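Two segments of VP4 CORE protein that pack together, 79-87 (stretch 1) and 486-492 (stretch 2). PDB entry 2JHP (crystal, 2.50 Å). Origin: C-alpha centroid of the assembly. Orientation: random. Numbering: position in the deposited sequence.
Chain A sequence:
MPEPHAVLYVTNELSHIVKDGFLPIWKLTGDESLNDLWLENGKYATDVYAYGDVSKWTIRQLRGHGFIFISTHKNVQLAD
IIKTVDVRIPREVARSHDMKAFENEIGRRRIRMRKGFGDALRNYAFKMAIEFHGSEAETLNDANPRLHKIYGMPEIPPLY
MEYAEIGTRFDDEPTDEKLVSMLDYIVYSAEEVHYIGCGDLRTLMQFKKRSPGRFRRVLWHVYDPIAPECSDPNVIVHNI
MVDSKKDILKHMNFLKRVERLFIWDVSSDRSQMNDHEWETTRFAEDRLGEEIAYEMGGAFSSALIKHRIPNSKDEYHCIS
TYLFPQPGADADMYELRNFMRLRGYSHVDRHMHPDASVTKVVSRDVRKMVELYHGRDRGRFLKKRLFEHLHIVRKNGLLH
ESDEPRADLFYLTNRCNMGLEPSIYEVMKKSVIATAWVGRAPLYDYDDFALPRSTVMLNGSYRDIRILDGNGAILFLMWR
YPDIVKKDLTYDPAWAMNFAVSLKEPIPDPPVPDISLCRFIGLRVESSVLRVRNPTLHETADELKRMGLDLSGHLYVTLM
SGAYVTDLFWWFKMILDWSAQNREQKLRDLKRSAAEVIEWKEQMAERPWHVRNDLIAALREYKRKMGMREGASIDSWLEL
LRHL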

# COMPACT_ATOMS: atom_id res chain seq x y z
N ALA A 79 6.59 -9.43 28.45
CA ALA A 79 6.17 -10.70 29.08
C ALA A 79 6.02 -11.81 28.06
O ALA A 79 5.88 -12.98 28.41
CB ALA A 79 4.86 -10.51 29.84
N ASP A 80 6.07 -11.41 26.80
CA ASP A 80 5.61 -12.21 25.68
C ASP A 80 6.80 -12.57 24.80
O ASP A 80 7.06 -13.74 24.55
CB ASP A 80 4.63 -11.35 24.87
CG ASP A 80 3.73 -12.16 23.95
OD1 ASP A 80 4.02 -13.34 23.67
OD2 ASP A 80 2.70 -11.60 23.50
N ILE A 81 7.49 -11.53 24.33
CA ILE A 81 8.62 -11.65 23.41
C ILE A 81 9.69 -10.62 23.77
O ILE A 81 9.46 -9.74 24.61
CB ILE A 81 8.18 -11.44 21.92
CG1 ILE A 81 7.55 -10.06 21.72
CG2 ILE A 81 7.23 -12.55 21.45
CD1 ILE A 81 7.50 -9.61 20.27
N ILE A 82 10.86 -10.74 23.14
CA ILE A 82 11.87 -9.70 23.19
C ILE A 82 11.59 -8.76 22.01
O ILE A 82 12.01 -9.01 20.88
CB ILE A 82 13.32 -10.28 23.18
CG1 ILE A 82 13.53 -11.18 24.41
CG2 ILE A 82 14.35 -9.17 23.19
CD1 ILE A 82 14.82 -11.97 24.40
N LYS A 83 10.85 -7.69 22.29
CA LYS A 83 10.33 -6.80 21.25
C LYS A 83 11.39 -5.88 20.67
O LYS A 83 12.04 -5.15 21.41
CB LYS A 83 9.17 -5.95 21.81
CG LYS A 83 8.62 -4.89 20.85
CD LYS A 83 7.89 -5.50 19.66
CE LYS A 83 7.53 -4.45 18.61
NZ LYS A 83 8.58 -4.26 17.56
N THR A 84 11.54 -5.90 19.34
CA THR A 84 12.42 -4.97 18.63
C THR A 84 11.94 -3.53 18.83
O THR A 84 10.75 -3.24 18.71
CB THR A 84 12.49 -5.29 17.12
OG1 THR A 84 12.84 -6.66 16.93
CG2 THR A 84 13.53 -4.42 16.43
N VAL A 85 12.89 -2.65 19.14
CA VAL A 85 12.60 -1.23 19.41
C VAL A 85 12.04 -0.53 18.17
O VAL A 85 12.65 -0.56 17.10
CB VAL A 85 13.85 -0.52 20.00
CG1 VAL A 85 13.85 0.95 19.73
CG2 VAL A 85 13.92 -0.75 21.50
N ASP A 86 10.86 0.07 18.32
CA ASP A 86 10.18 0.80 17.23
C ASP A 86 10.97 2.02 16.76
O ASP A 86 11.21 2.18 15.57
CB ASP A 86 8.77 1.24 17.66
CG ASP A 86 7.79 0.09 17.78
OD1 ASP A 86 6.84 0.22 18.57
OD2 ASP A 86 7.96 -0.94 17.08
N VAL A 87 11.34 2.88 17.70
CA VAL A 87 12.13 4.07 17.40
C VAL A 87 13.45 3.96 18.13
O VAL A 87 13.48 4.02 19.36
CB VAL A 87 11.42 5.38 17.86
CG1 VAL A 87 12.20 6.62 17.38
CG2 VAL A 87 10.01 5.44 17.36
N LYS A 486 3.53 -10.88 12.08
CA LYS A 486 4.29 -11.30 13.25
C LYS A 486 3.99 -10.42 14.47
O LYS A 486 3.55 -9.28 14.32
CB LYS A 486 5.79 -11.27 12.96
CG LYS A 486 6.26 -12.22 11.88
CD LYS A 486 7.71 -11.91 11.53
CE LYS A 486 8.10 -12.46 10.18
NZ LYS A 486 8.41 -13.92 10.24
N LYS A 487 4.24 -10.95 15.66
CA LYS A 487 4.06 -10.18 16.90
C LYS A 487 4.98 -8.97 16.95
O LYS A 487 4.62 -7.92 17.50
CB LYS A 487 4.31 -11.07 18.12
CG LYS A 487 3.07 -11.41 18.93
CD LYS A 487 2.49 -12.77 18.58
CE LYS A 487 1.69 -13.34 19.75
NZ LYS A 487 2.58 -13.97 20.80
N ASP A 488 6.17 -9.13 16.36
CA ASP A 488 7.27 -8.16 16.44
C ASP A 488 7.14 -6.95 15.46
O ASP A 488 7.96 -6.02 15.49
CB ASP A 488 8.58 -8.91 16.22
CG ASP A 488 9.77 -8.16 16.72
OD1 ASP A 488 9.76 -7.70 17.87
OD2 ASP A 488 10.72 -8.03 15.95
N LEU A 489 6.11 -6.99 14.62
CA LEU A 489 5.81 -5.91 13.68
C LEU A 489 5.98 -4.51 14.27
O LEU A 489 5.35 -4.16 15.27
CB LEU A 489 4.37 -6.05 13.16
CG LEU A 489 3.93 -5.03 12.10
CD1 LEU A 489 4.68 -5.27 10.79
CD2 LEU A 489 2.43 -5.09 11.88
N THR A 490 6.84 -3.73 13.63
CA THR A 490 7.00 -2.34 13.99
C THR A 490 5.95 -1.54 13.23
O THR A 490 5.95 -1.51 11.98
CB THR A 490 8.42 -1.84 13.69
OG1 THR A 490 9.32 -2.48 14.60
CG2 THR A 490 8.54 -0.32 13.84
N TYR A 491 5.06 -0.91 13.98
CA TYR A 491 4.05 -0.05 13.41
C TYR A 491 3.52 0.90 14.47
O TYR A 491 3.82 0.78 15.65
CB TYR A 491 2.92 -0.87 12.77
CG TYR A 491 1.99 -1.48 13.77
CD1 TYR A 491 0.69 -0.99 13.91
CD2 TYR A 491 2.40 -2.52 14.60
CE1 TYR A 491 -0.18 -1.54 14.84
CE2 TYR A 491 1.55 -3.06 15.52
CZ TYR A 491 0.26 -2.58 15.64
OH TYR A 491 -0.60 -3.14 16.57
N ASP A 492 2.72 1.86 14.02
CA ASP A 492 2.27 2.93 14.85
C ASP A 492 0.76 2.79 15.07
O ASP A 492 -0.04 3.02 14.16
CB ASP A 492 2.68 4.26 14.19
CG ASP A 492 2.06 5.48 14.83
OD1 ASP A 492 1.36 5.38 15.87
OD2 ASP A 492 2.27 6.57 14.26

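The contact is mostly polar, and D488 is its hub. Both of its carboxylate oxygens are satisfied by T84. The backbone N of T84 donates to D488 OD1 at 2.9 Å, nearly straight at 169°. T84 OG1 donates to D488 OD2 at 2.7 Å. One aspartate thus grips both the main chain and the side chain of a single residue.

K83 supplies the second anchor. Its CA-to-CB bond points sideways, but the end of the chain comes nearer to the other stretch. K83 NZ donates to the backbone O of D488 at 2.8 Å, and within its own stretch to T84 O at 2.7 Å. It also forms a long salt bridge from NZ to D488 OD1, 3.6 Å. A further salt bridge, K83 NZ to D86 OD2 at 3.4 Å, includes a weak hydrogen bond. The buried ammonium is therefore surrounded by oxygens from both stretches.

D86 OD2 also lies 3.2 Å from T490 OG1, but the geometry does not settle where that hydroxyl donates. Both carboxylate oxygens of D86 have hydrogen bonds elsewhere in the structure.

At the other end, K487 NZ and D80 OD1 form a salt bridge at 3.3 Å; its hydrogen bond is weak. I81 adds apolar packing, with its CD1 4.1 Å from K487 CB.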